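Local coordinates for periplasmic binding protein (Thermotoga lettingae TMO, PDB 4RY8), which binds 5-methylthioribose and probably serves as the solute-binding protein of a bacterial transporter for that sugar, at residues A19-V24 / E65-Q70; V24-F29 / G174-S179; R32-A37 / L48-A53; I114-L119 / Y256-L261. All coordinates share one frame; numbering follows the deposited sequence. Where two conformers were deposited one is given.

Contact 1. Residues A19-V24 / E65-Q70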
loop_
_atom_site.group_PDB
_atom_site.type_symbol
_atom_site.label_atom_id
_atom_site.label_comp_id
_atom_site.label_asym_id
_atom_site.label_seq_id
_atom_site.Cartn_x
_atom_site.Cartn_y
_atom_site.Cartn_z
ATOM N N ALA C 19 16.329 21.317 -18.545
ATOM C CA ALA C 19 15.867 22.306 -17.579
ATOM C C ALA C 19 15.050 21.673 -16.466
ATOM O O ALA C 19 14.117 20.902 -16.711
ATOM C CB ALA C 19 15.032 23.381 -18.276
ATOM N N LEU C 20 15.382 22.033 -15.242
ATOM C CA LEU C 20 14.686 21.558 -14.077
ATOM C C LEU C 20 13.921 22.741 -13.556
ATOM O O LEU C 20 14.516 23.736 -13.128
ATOM C CB LEU C 20 15.684 21.055 -13.013
ATOM C CG LEU C 20 15.062 20.764 -11.649
ATOM C CD1 LEU C 20 13.934 19.723 -11.707
ATOM C CD2 LEU C 20 16.097 20.292 -10.654
ATOM N N VAL C 21 12.603 22.660 -13.623
ATOM C CA VAL C 21 11.754 23.755 -13.189
ATOM C C VAL C 21 10.982 23.279 -11.985
ATOM O O VAL C 21 10.147 22.383 -12.098
ATOM C CB VAL C 21 10.778 24.193 -14.299
ATOM C CG1 VAL C 21 9.867 25.316 -13.801
ATOM C CG2 VAL C 21 11.552 24.644 -15.506
ATOM N N ARG C 22 11.230 23.906 -10.835
ATOM C CA ARG C 22 10.674 23.459 -9.578
ATOM C C ARG C 22 9.756 24.445 -8.976
ATOM O O ARG C 22 10.064 25.601 -8.956
ATOM C CB ARG C 22 11.786 23.286 -8.547
ATOM C CG ARG C 22 12.978 22.465 -9.020
ATOM C CD ARG C 22 14.229 23.035 -8.411
ATOM N NE ARG C 22 14.487 22.402 -7.144
ATOM C CZ ARG C 22 15.146 22.939 -6.119
ATOM N NH1 ARG C 22 15.627 24.189 -6.117
ATOM N NH2 ARG C 22 15.310 22.185 -5.056
ATOM N N GLU C 23 8.697 23.976 -8.360
ATOM C CA GLU C 23 7.813 24.863 -7.607
ATOM C C GLU C 23 8.441 25.260 -6.281
ATOM O O GLU C 23 8.327 26.400 -5.847
ATOM C CB GLU C 23 6.462 24.188 -7.345
ATOM C CG GLU C 23 5.389 25.138 -6.795
ATOM C CD GLU C 23 4.114 24.461 -6.221
ATOM O OE1 GLU C 23 3.880 23.238 -6.379
ATOM O OE2 GLU C 23 3.308 25.167 -5.579
ATOM N N VAL C 24 9.123 24.324 -5.640
ATOM C CA VAL C 24 9.441 24.463 -4.231
ATOM C C VAL C 24 10.868 23.973 -4.023
ATOM O O VAL C 24 11.263 22.985 -4.612
ATOM C CB VAL C 24 8.442 23.618 -3.387
ATOM C CG1 VAL C 24 8.961 23.339 -1.977
ATOM C CG2 VAL C 24 7.094 24.319 -3.335
ATOM N N GLU C 65 8.187 28.704 -19.998
ATOM C CA GLU C 65 8.230 29.480 -21.222
ATOM C C GLU C 65 9.649 29.951 -21.593
ATOM O O GLU C 65 10.026 29.866 -22.764
ATOM C CB GLU C 65 7.202 30.615 -21.081
ATOM C CG GLU C 65 7.402 31.894 -21.840
ATOM C CD GLU C 65 6.514 32.990 -21.250
ATOM O OE1 GLU C 65 6.897 34.173 -21.332
ATOM O OE2 GLU C 65 5.444 32.669 -20.668
ATOM N N ASN C 66 10.449 30.406 -20.627
ATOM C CA ASN C 66 11.836 30.804 -20.958
ATOM C C ASN C 66 12.556 29.594 -21.520
ATOM O O ASN C 66 13.263 29.711 -22.513
ATOM C CB ASN C 66 12.623 31.325 -19.734
ATOM C CG ASN C 66 12.045 32.617 -19.166
ATOM O OD1 ASN C 66 12.327 32.998 -18.022
ATOM N ND2 ASN C 66 11.216 33.286 -19.958
ATOM N N PHE C 67 12.365 28.428 -20.902
ATOM C CA PHE C 67 13.071 27.235 -21.378
ATOM C C PHE C 67 12.567 26.758 -22.744
ATOM O O PHE C 67 13.356 26.222 -23.550
ATOM C CB PHE C 67 13.070 26.131 -20.317
ATOM C CG PHE C 67 13.949 26.450 -19.141
ATOM C CD1 PHE C 67 15.287 26.781 -19.332
ATOM C CD2 PHE C 67 13.444 26.457 -17.851
ATOM C CE1 PHE C 67 16.103 27.088 -18.264
ATOM C CE2 PHE C 67 14.256 26.766 -16.775
ATOM C CZ PHE C 67 15.581 27.091 -16.986
ATOM N N ILE C 68 11.275 26.977 -23.021
ATOM C CA ILE C 68 10.712 26.670 -24.351
ATOM C C ILE C 68 11.397 27.525 -25.418
ATOM O O ILE C 68 11.944 27.000 -26.407
ATOM C CB ILE C 68 9.175 26.841 -24.401
ATOM C CG1 ILE C 68 8.515 25.716 -23.610
ATOM C CG2 ILE C 68 8.685 26.773 -25.836
ATOM C CD1 ILE C 68 7.032 25.879 -23.326
ATOM N N THR C 69 11.408 28.831 -25.182
ATOM C CA THR C 69 12.095 29.788 -26.059
ATOM C C THR C 69 13.548 29.404 -26.305
ATOM O O THR C 69 14.000 29.406 -27.443
ATOM C CB THR C 69 12.045 31.187 -25.450
ATOM O OG1 THR C 69 10.672 31.548 -25.281
ATOM C CG2 THR C 69 12.744 32.208 -26.360
ATOM N N GLN C 70 14.268 29.059 -25.241
ATOM C CA GLN C 70 15.654 28.576 -25.378
ATOM C C GLN C 70 15.764 27.222 -26.124
ATOM O O GLN C 70 16.884 26.772 -26.430
ATOM C CB GLN C 70 16.303 28.467 -23.993
ATOM C CG GLN C 70 16.412 29.798 -23.235
ATOM C CD GLN C 70 16.874 29.602 -21.801
ATOM O OE1 GLN C 70 17.645 28.679 -21.518
ATOM N NE2 GLN C 70 16.393 30.451 -20.881
#
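Ala19 CB sits over the face of the Phe67 ring. Its CB bond is directed at the helix, and Ala19 CB lies 3.4 Å from the centroid of the Phe67 ring, 14° off the ring normal. This is a CH-pi contact over one face, close to the middle of the ring. The nearest single atom is Phe67 CG, 3.4 Å from Ala19 CB. Leu20 turns to the other side of the sheet, where it packs on Leu34 of helix 28-44. Val21 returns to the side of Phe67. Its CG1 is anti to the backbone N (chi1 178°), which leaves CG2 beside that N and directed at the ring. Val21 CG2 comes within 3.5 Å of Phe67 CD2 and approaches obliquely. The two side chains slide past each other in opposite directions. The interface is apolar and buried, and one aromatic side chain supplies the whole helix side of it. Beyond Val21 the chain runs on away from helix 57-69: Arg22 bonds to Thr52 and Glu23 to Gly80. Strand 17-22 runs between strands 47-52 and 74-78 in the parallel sheet. Helix 57-69 packs on one side of that sheet, where Phe67 also touches Leu49 and Ala51 of strand 47-52. Helix 28-44 lies on the other side, giving the three-layer alpha/beta/alpha build of a periplasmic-binding-protein lobe.

Contact 2. Residues V24-F29 / G174-S179. With SR1 (5-S-methyl-5-thio-alpha-D-ribofuranose), chain G.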
loop_
_atom_site.group_PDB
_atom_site.type_symbol
_atom_site.label_atom_id
_atom_site.label_comp_id
_atom_site.label_asym_id
_atom_site.label_seq_id
_atom_site.Cartn_x
_atom_site.Cartn_y
_atom_site.Cartn_z
ATOM N N VAL C 24 9.123 24.324 -5.640
ATOM C CA VAL C 24 9.441 24.463 -4.231
ATOM C C VAL C 24 10.868 23.973 -4.023
ATOM O O VAL C 24 11.263 22.985 -4.612
ATOM C CB VAL C 24 8.442 23.618 -3.387
ATOM C CG1 VAL C 24 8.961 23.339 -1.977
ATOM C CG2 VAL C 24 7.094 24.319 -3.335
ATOM N N GLY C 25 11.633 24.676 -3.207
ATOM C CA GLY C 25 13.012 24.275 -2.941
ATOM C C GLY C 25 13.431 24.249 -1.479
ATOM O O GLY C 25 14.585 23.950 -1.202
ATOM N N GLU C 26 12.516 24.519 -0.541
ATOM C CA GLU C 26 12.874 24.631 0.874
ATOM C C GLU C 26 13.121 23.283 1.575
ATOM O O GLU C 26 12.417 22.338 1.370
ATOM C CB GLU C 26 11.835 25.447 1.655
ATOM C CG GLU C 26 10.490 24.795 1.897
ATOM C CD GLU C 26 9.618 25.629 2.832
ATOM O OE1 GLU C 26 10.042 25.914 3.983
ATOM O OE2 GLU C 26 8.518 25.993 2.418
ATOM N N GLY C 27 14.133 23.223 2.419
ATOM C CA GLY C 27 14.360 22.043 3.259
ATOM C C GLY C 27 15.278 21.012 2.617
ATOM O O GLY C 27 15.426 20.975 1.380
ATOM N N SER C 28 15.880 20.174 3.469
ATOM C CA SER C 28 16.875 19.189 3.037
ATOM C C SER C 28 16.392 18.124 2.010
ATOM O O SER C 28 17.134 17.770 1.094
ATOM C CB SER C 28 17.550 18.524 4.274
ATOM O OG SER C 28 18.360 17.439 3.835
ATOM N N PHE C 29 15.184 17.603 2.132
ATOM C CA PHE C 29 14.646 16.732 1.075
ATOM C C PHE C 29 14.893 17.308 -0.314
ATOM O O PHE C 29 15.441 16.649 -1.181
ATOM C CB PHE C 29 13.141 16.454 1.250
ATOM C CG PHE C 29 12.542 15.675 0.096
ATOM C CD1 PHE C 29 12.182 16.305 -1.106
ATOM C CD2 PHE C 29 12.387 14.320 0.192
ATOM C CE1 PHE C 29 11.678 15.578 -2.179
ATOM C CE2 PHE C 29 11.897 13.586 -0.857
ATOM C CZ PHE C 29 11.528 14.211 -2.046
ATOM N N GLY C 174 -1.125 23.321 9.085
ATOM C CA GLY C 174 -0.056 23.388 8.125
ATOM C C GLY C 174 -0.294 24.258 6.907
ATOM O O GLY C 174 -1.403 24.325 6.353
ATOM N N ALA C 175 0.780 24.939 6.522
ATOM C CA ALA C 175 0.866 25.689 5.287
ATOM C C ALA C 175 2.294 25.607 4.798
ATOM O O ALA C 175 3.236 25.504 5.593
ATOM C CB ALA C 175 0.460 27.138 5.518
ATOM N N VAL C 176 2.454 25.668 3.486
ATOM C CA VAL C 176 3.764 25.673 2.855
ATOM C C VAL C 176 4.139 27.135 2.602
ATOM O O VAL C 176 3.528 27.788 1.780
ATOM C CB VAL C 176 3.740 24.906 1.509
ATOM C CG1 VAL C 176 5.087 25.031 0.795
ATOM C CG2 VAL C 176 3.361 23.452 1.742
ATOM N N THR C 177 5.156 27.636 3.292
ATOM C CA THR C 177 5.375 29.074 3.375
ATOM C C THR C 177 6.722 29.565 2.893
ATOM O O THR C 177 6.892 30.761 2.739
ATOM C CB THR C 177 5.282 29.542 4.839
ATOM O OG1 THR C 177 6.303 28.882 5.613
ATOM C CG2 THR C 177 3.905 29.245 5.417
ATOM N N GLY C 178 7.707 28.685 2.716
ATOM C CA GLY C 178 9.088 29.160 2.644
ATOM C C GLY C 178 9.865 29.127 3.958
ATOM O O GLY C 178 11.095 29.139 3.961
ATOM N N SER C 179 9.156 29.090 5.073
ATOM C CA SER C 179 9.734 28.857 6.410
ATOM C C SER C 179 8.797 27.885 7.133
ATOM O O SER C 179 8.249 28.179 8.222
ATOM C CB SER C 179 9.787 30.165 7.190
ATOM O OG SER C 179 10.441 31.118 6.423
HETATM C CS SR1 G . 5.337 20.611 -0.510
HETATM S S SR1 G . 5.229 18.994 -1.242
HETATM C C5 SR1 G . 6.445 18.246 -0.130
HETATM C C4 SR1 G . 6.657 16.769 -0.453
HETATM O O4 SR1 G . 7.063 16.714 -1.782
HETATM C C1 SR1 G . 8.130 15.763 -1.970
HETATM O O1 SR1 G . 7.649 14.762 -2.800
HETATM C C2 SR1 G . 8.537 15.186 -0.623
HETATM O O2 SR1 G . 8.276 13.775 -0.394
HETATM C C3 SR1 G . 7.755 16.064 0.334
HETATM O O3 SR1 G . 7.201 15.287 1.388
#
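Glu26 reaches across to the backbone of Gly178, whose N donates to Glu26 OE2 at 2.8 Å. The bond is bent, with an angle of 138° at the hydrogen. The N-H meets OE2 from above the carboxylate plane, about 40° out of it. Val176 CG1 lies 3.9 Å from Glu26 OE2 and adds an apolar neighbour. On the sugar side, SR1 C2 lies over one face of the Phe29 ring, offset toward its rim, with Phe29 CZ 3.5 Å from SR1 C2. Val176 CG2 approaches the other end of the ligand, 4.1 Å from the methyl carbon CS of SR1. Further out, Glu26 OE2 is gripped a second time by Thr180 OG1, at the start of the next helix. The carboxylate therefore holds both the turn and the helix that follows it. Glu26 CG sits between the backbone N and the carbonyl carbon (chi1 72°), and the chain is extended from there, which carries the acid group over to the loop. The turn has its own brace. Thr177 OG1 accepts from Ser179 N at 2.9 Å, forming an ST turn, and also bonds to Asp183. At the backbone angles of Gly178 a CB would jam against Thr177 O, which calls for glycine. Residues 24-29 run from the loop after strand 17-22 into helix 28-44. Residues 174-179 link strand 167-173 to helix 180-194. The two strands belong to different sheets, and the contact joins the two lobes beside the bound sugar.

Contact 3. Residues R32-A37 / L48-A53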
loop_
_atom_site.group_PDB
_atom_site.type_symbol
_atom_site.label_atom_id
_atom_site.label_comp_id
_atom_site.label_asym_id
_atom_site.label_seq_id
_atom_site.Cartn_x
_atom_site.Cartn_y
_atom_site.Cartn_z
ATOM N N ARG C 32 18.577 17.846 -1.336
ATOM C CA ARG C 32 19.258 16.589 -1.632
ATOM C C ARG C 32 18.871 16.082 -3.017
ATOM O O ARG C 32 19.690 15.539 -3.745
ATOM C CB ARG C 32 18.969 15.562 -0.538
ATOM C CG ARG C 32 19.691 15.871 0.771
ATOM C CD ARG C 32 21.184 15.560 0.677
ATOM N NE ARG C 32 21.971 16.716 0.244
ATOM C CZ ARG C 32 23.154 16.640 -0.356
ATOM N NH1 ARG C 32 23.782 17.753 -0.706
ATOM N NH2 ARG C 32 23.707 15.455 -0.613
ATOM N N TYR C 33 17.632 16.297 -3.395
ATOM C CA TYR C 33 17.136 15.955 -4.744
ATOM C C TYR C 33 17.924 16.735 -5.770
ATOM O O TYR C 33 18.422 16.170 -6.760
ATOM C CB TYR C 33 15.673 16.325 -4.795
ATOM C CG TYR C 33 14.973 16.242 -6.129
ATOM C CD1 TYR C 33 15.245 17.140 -7.149
ATOM C CD2 TYR C 33 14.009 15.256 -6.366
ATOM C CE1 TYR C 33 14.554 17.087 -8.357
ATOM C CE2 TYR C 33 13.349 15.176 -7.590
ATOM C CZ TYR C 33 13.618 16.103 -8.578
ATOM O OH TYR C 33 12.937 16.038 -9.790
ATOM N N LEU C 34 18.052 18.041 -5.513
ATOM C CA LEU C 34 18.851 18.931 -6.371
ATOM C C LEU C 34 20.310 18.480 -6.467
ATOM O O LEU C 34 20.847 18.399 -7.566
ATOM C CB LEU C 34 18.747 20.389 -5.907
ATOM C CG LEU C 34 19.475 21.391 -6.805
ATOM C CD1 LEU C 34 18.754 21.450 -8.136
ATOM C CD2 LEU C 34 19.609 22.763 -6.151
ATOM N N ALA C 35 20.938 18.149 -5.337
ATOM C CA ALA C 35 22.291 17.619 -5.379
ATOM C C ALA C 35 22.357 16.367 -6.269
ATOM O O ALA C 35 23.253 16.264 -7.100
ATOM C CB ALA C 35 22.816 17.303 -3.984
ATOM N N GLY C 36 21.415 15.439 -6.090
ATOM C CA GLY C 36 21.316 14.253 -6.901
ATOM C C GLY C 36 21.186 14.530 -8.394
ATOM O O GLY C 36 21.872 13.929 -9.201
ATOM N N ALA C 37 20.310 15.455 -8.772
ATOM C CA ALA C 37 20.148 15.824 -10.159
ATOM C C ALA C 37 21.492 16.309 -10.690
ATOM O O ALA C 37 21.941 15.878 -11.739
ATOM C CB ALA C 37 19.039 16.911 -10.298
ATOM N N LEU C 48 22.734 20.888 -17.155
ATOM C CA LEU C 48 21.518 21.007 -16.378
ATOM C C LEU C 48 21.295 22.460 -16.021
ATOM O O LEU C 48 22.155 23.094 -15.420
ATOM C CB LEU C 48 21.601 20.162 -15.098
ATOM C CG LEU C 48 20.457 20.225 -14.077
ATOM C CD1 LEU C 48 19.131 19.805 -14.706
ATOM C CD2 LEU C 48 20.794 19.361 -12.866
ATOM N N LEU C 49 20.131 22.979 -16.404
ATOM C CA LEU C 49 19.683 24.315 -16.033
ATOM C C LEU C 49 18.603 24.147 -14.968
ATOM O O LEU C 49 17.861 23.163 -14.982
ATOM C CB LEU C 49 19.098 25.055 -17.259
ATOM C CG LEU C 49 19.971 25.155 -18.511
ATOM C CD1 LEU C 49 19.208 25.764 -19.674
ATOM C CD2 LEU C 49 21.221 25.966 -18.219
ATOM N N GLU C 50 18.504 25.123 -14.069
ATOM C CA GLU C 50 17.684 25.028 -12.870
ATOM C C GLU C 50 16.908 26.338 -12.726
ATOM O O GLU C 50 17.452 27.424 -12.925
ATOM C CB GLU C 50 18.587 24.808 -11.639
ATOM C CG GLU C 50 19.914 24.113 -11.950
ATOM C CD GLU C 50 20.813 23.884 -10.738
ATOM O OE1 GLU C 50 20.711 24.644 -9.739
ATOM O OE2 GLU C 50 21.644 22.937 -10.799
ATOM N N ALA C 51 15.636 26.247 -12.393
ATOM C CA ALA C 51 14.849 27.447 -12.085
ATOM C C ALA C 51 13.874 27.030 -11.000
ATOM O O ALA C 51 13.345 25.924 -11.034
ATOM C CB ALA C 51 14.119 27.924 -13.318
ATOM N N THR C 52 13.665 27.868 -9.998
ATOM C CA THR C 52 12.808 27.473 -8.894
ATOM C C THR C 52 11.886 28.626 -8.679
ATOM O O THR C 52 12.333 29.764 -8.585
ATOM C CB THR C 52 13.630 27.136 -7.622
ATOM O OG1 THR C 52 14.592 26.104 -7.918
ATOM C CG2 THR C 52 12.759 26.714 -6.470
ATOM N N ALA C 53 10.602 28.346 -8.610
ATOM C CA ALA C 53 9.598 29.401 -8.491
ATOM C C ALA C 53 9.188 29.835 -7.066
ATOM O O ALA C 53 8.494 30.853 -6.896
ATOM C CB ALA C 53 8.367 29.038 -9.307
#
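Leu48, Leu34 and Glu50 give up the most surface here, with Ala37 close behind. Leu48 points from the strand to the helix and sends one branch, CD2, against Ala37. Leu48 CD2 is 3.8 Å from Ala37 C and 4.0 Å from Ala37 CB. The methyl thus rests on the helix backbone as well as on the alanine side chain. Leu48 CG is anti to the backbone N (chi1 176°), which extends the side chain to the helix. Leu34 is one helical turn before Ala37. Its CB bond runs past the strand, but its end comes nearer. Leu34 CD1 lies 4.1 Å from Glu50 OE1, and Leu34 CD2 is 4.2 Å from the same oxygen. The two side chains cross at about a right angle, so the branched tip of the leucine meets the carboxylate end of the glutamate. Glu50 is extended beyond CG and is exposed. Its other oxygen, OE2, bonds to Gln38 NE2, just after Ala37. That bond ties the acid to the helix although its contact with Leu34 is only van der Waals. Leu34 also packs on Leu20 and Arg22, and Leu48 on Leu20, all in strand 17-22. With that strand, helix 28-44 and strand 47-52 form a beta-alpha-beta unit, the repeating element of this fold. The contact changes character across its width. It is apolar at Ala37 and Leu48, and at the exposed Glu50 the aliphatic packing gives way to a carboxylate held through Gln38.

Contact 4. Residues I114-L119 / Y256-L261. With SR1 (5-S-methyl-5-thio-alpha-D-ribofuranose), chain G.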
loop_
_atom_site.group_PDB
_atom_site.type_symbol
_atom_site.label_atom_id
_atom_site.label_comp_id
_atom_site.label_asym_id
_atom_site.label_seq_id
_atom_site.Cartn_x
_atom_site.Cartn_y
_atom_site.Cartn_z
ATOM N N ILE C 114 7.292 10.556 -12.556
ATOM C CA ILE C 114 8.065 10.047 -11.406
ATOM C C ILE C 114 7.347 10.397 -10.103
ATOM O O ILE C 114 6.933 11.540 -9.891
ATOM C CB ILE C 114 9.511 10.612 -11.399
ATOM C CG1 ILE C 114 10.212 10.270 -12.722
ATOM C CG2 ILE C 114 10.290 10.033 -10.233
ATOM C CD1 ILE C 114 11.553 10.947 -12.962
ATOM N N GLU C 115 7.150 9.418 -9.237
ATOM C CA GLU C 115 6.780 9.719 -7.870
ATOM C C GLU C 115 7.286 8.679 -6.930
ATOM O O GLU C 115 7.826 7.649 -7.367
ATOM C CB GLU C 115 5.259 9.795 -7.731
ATOM C CG GLU C 115 4.544 8.564 -8.251
ATOM C CD GLU C 115 3.164 8.445 -7.648
ATOM O OE1 GLU C 115 2.173 8.840 -8.319
ATOM O OE2 GLU C 115 3.091 7.985 -6.496
ATOM N N GLN C 116 7.091 8.939 -5.638
ATOM C CA GLN C 116 7.577 8.024 -4.612
ATOM C C GLN C 116 6.547 7.019 -4.139
ATOM O O GLN C 116 6.638 6.517 -2.997
ATOM C CB GLN C 116 8.049 8.823 -3.443
ATOM C CG GLN C 116 9.132 9.790 -3.813
ATOM C CD GLN C 116 9.425 10.759 -2.718
ATOM O OE1 GLN C 116 10.377 10.598 -1.972
ATOM N NE2 GLN C 116 8.613 11.771 -2.608
ATOM N N ASP C 117 5.611 6.691 -5.038
ATOM C CA ASP C 117 4.477 5.816 -4.745
ATOM C C ASP C 117 3.789 6.452 -3.566
ATOM O O ASP C 117 3.746 5.903 -2.475
ATOM C CB ASP C 117 4.856 4.346 -4.493
ATOM C CG ASP C 117 3.676 3.421 -4.599
ATOM O OD1 ASP C 117 2.506 3.886 -4.528
ATOM O OD2 ASP C 117 3.874 2.220 -4.801
ATOM N N ASP C 118 3.217 7.627 -3.786
ATOM C CA ASP C 118 2.621 8.369 -2.648
ATOM C C ASP C 118 1.372 7.759 -1.973
ATOM O O ASP C 118 1.107 8.004 -0.769
ATOM C CB ASP C 118 2.392 9.813 -3.014
ATOM C CG ASP C 118 3.683 10.564 -3.163
ATOM O OD1 ASP C 118 4.495 10.610 -2.188
ATOM O OD2 ASP C 118 3.918 11.019 -4.286
ATOM N N LEU C 119 0.616 6.999 -2.751
ATOM C CA LEU C 119 -0.485 6.245 -2.205
ATOM C C LEU C 119 0.070 5.188 -1.239
ATOM O O LEU C 119 -0.403 5.030 -0.136
ATOM C CB LEU C 119 -1.278 5.625 -3.322
ATOM C CG LEU C 119 -2.054 6.625 -4.178
ATOM C CD1 LEU C 119 -2.776 5.947 -5.315
ATOM C CD2 LEU C 119 -3.004 7.415 -3.303
ATOM N N TYR C 256 17.981 12.076 -3.091
ATOM C CA TYR C 256 19.166 12.184 -3.947
ATOM C C TYR C 256 19.055 11.273 -5.166
ATOM O O TYR C 256 19.324 11.684 -6.276
ATOM C CB TYR C 256 20.435 11.811 -3.111
ATOM C CG TYR C 256 21.808 12.050 -3.765
ATOM C CD1 TYR C 256 22.434 13.297 -3.710
ATOM C CD2 TYR C 256 22.484 11.010 -4.413
ATOM C CE1 TYR C 256 23.681 13.503 -4.307
ATOM C CE2 TYR C 256 23.728 11.211 -5.006
ATOM C CZ TYR C 256 24.319 12.455 -4.955
ATOM O OH TYR C 256 25.553 12.636 -5.542
ATOM N N ALA C 257 18.679 10.020 -4.936
ATOM C CA ALA C 257 18.421 9.047 -5.994
ATOM C C ALA C 257 17.153 9.419 -6.783
ATOM O O ALA C 257 17.033 9.119 -7.954
ATOM C CB ALA C 257 18.228 7.677 -5.394
ATOM N N VAL C 258 16.184 10.036 -6.141
ATOM C CA VAL C 258 15.004 10.448 -6.902
ATOM C C VAL C 258 15.467 11.517 -7.891
ATOM O O VAL C 258 15.040 11.538 -9.049
ATOM C CB VAL C 258 13.867 10.958 -6.015
ATOM C CG1 VAL C 258 12.745 11.541 -6.872
ATOM C CG2 VAL C 258 13.340 9.837 -5.140
ATOM N N GLY C 259 16.343 12.404 -7.439
ATOM C CA GLY C 259 16.841 13.477 -8.278
ATOM C C GLY C 259 17.719 12.997 -9.416
ATOM O O GLY C 259 17.579 13.471 -10.522
ATOM N N ARG C 260 18.647 12.085 -9.136
ATOM C CA ARG C 260 19.354 11.401 -10.190
ATOM C C ARG C 260 18.400 10.787 -11.198
ATOM O O ARG C 260 18.534 11.023 -12.394
ATOM C CB ARG C 260 20.312 10.336 -9.613
ATOM C CG ARG C 260 21.509 10.948 -8.893
ATOM C CD ARG C 260 22.332 9.933 -8.127
ATOM N NE ARG C 260 22.940 8.977 -9.026
ATOM C CZ ARG C 260 24.054 9.176 -9.722
ATOM N NH1 ARG C 260 24.728 10.324 -9.638
ATOM N NH2 ARG C 260 24.514 8.199 -10.506
ATOM N N LEU C 261 17.415 10.026 -10.727
ATOM C CA LEU C 261 16.432 9.406 -11.607
ATOM C C LEU C 261 15.776 10.433 -12.567
ATOM O O LEU C 261 15.572 10.173 -13.764
ATOM C CB LEU C 261 15.344 8.677 -10.781
ATOM C CG LEU C 261 14.131 8.178 -11.585
ATOM C CD1 LEU C 261 14.556 7.269 -12.734
ATOM C CD2 LEU C 261 13.125 7.450 -10.700
HETATM C CS SR1 G . 5.337 20.611 -0.510
HETATM S S SR1 G . 5.229 18.994 -1.242
HETATM C C5 SR1 G . 6.445 18.246 -0.130
HETATM C C4 SR1 G . 6.657 16.769 -0.453
HETATM O O4 SR1 G . 7.063 16.714 -1.782
HETATM C C1 SR1 G . 8.130 15.763 -1.970
HETATM O O1 SR1 G . 7.649 14.762 -2.800
HETATM C C2 SR1 G . 8.537 15.186 -0.623
HETATM O O2 SR1 G . 8.276 13.775 -0.394
HETATM C C3 SR1 G . 7.755 16.064 0.334
HETATM O O3 SR1 G . 7.201 15.287 1.388
#
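Ile114 and Leu261 meet tip to tip in the apolar part of this contact. Ile114 CG2 is 3.9 Å from Leu261 CD2, and Ile114 CD1 is 4.0 Å from Leu261 CG. Ile114 CG1 lies anti to the carbonyl carbon (chi1 -57°) and CG2 anti to the backbone N, which gives both branches a share of the packing. Val258, one turn earlier in the helix, touches the same methyl more loosely, with its CG1 4.4 Å from Ile114 CG2. The other methyl of Val258, CG2, lies 4.4 Å from Gln116 OE1. The hydrogen bonds of residues 114-119 go to the sugar, the turn and outside partners, not to residues 256-261. Gln116 NE2 donates to SR1 O2 at 3.0 Å, with an angle of 158° at the hydrogen. The amide oxygen OE1 is bonded to Thr253 OG1, which helps fix how the amide is turned and directs its N-H group to the sugar. Glu115 OE2 accepts from Asp118 N at 2.7 Å, nearly along its C-O axis, and bridges the turn before helix 118-132. Asp117 is the N-cap of that helix. Charged pairs lie further out. Asp118 OD1 pairs with Arg153, another ligand-pocket residue, while Asp117 OD2 pairs with Lys127 of the second subunit. Through Ile114, Val258 and Leu261 back strand 113-115 where it ends near the sugar. Binding residues at the C-terminal ends of parallel strands are typical of periplasmic binding proteins.

In the fold
Strand 17-22 comes first, and contact 1 closes the loop from it to helix 57-69. Contact 3 is nested inside that loop and joins helix 28-44 to strand 47-52. The two contacts reach the same parallel sheet and touch each other. Contact 2 shares Val24 with contact 1, and the two cross because contact 1 closes at 65-70, before contact 2 does. Contact 2 closes only at 174-179, in the lobe built on the other sheet, and contact 3 is nested inside its loop too. Contact 4 opens after contacts 1 and 3 have closed but crosses contact 2. It brings helix 255-270 back to the first sheet. Contacts 2 and 4 meet at the sugar, where Phe29 touches Gln116.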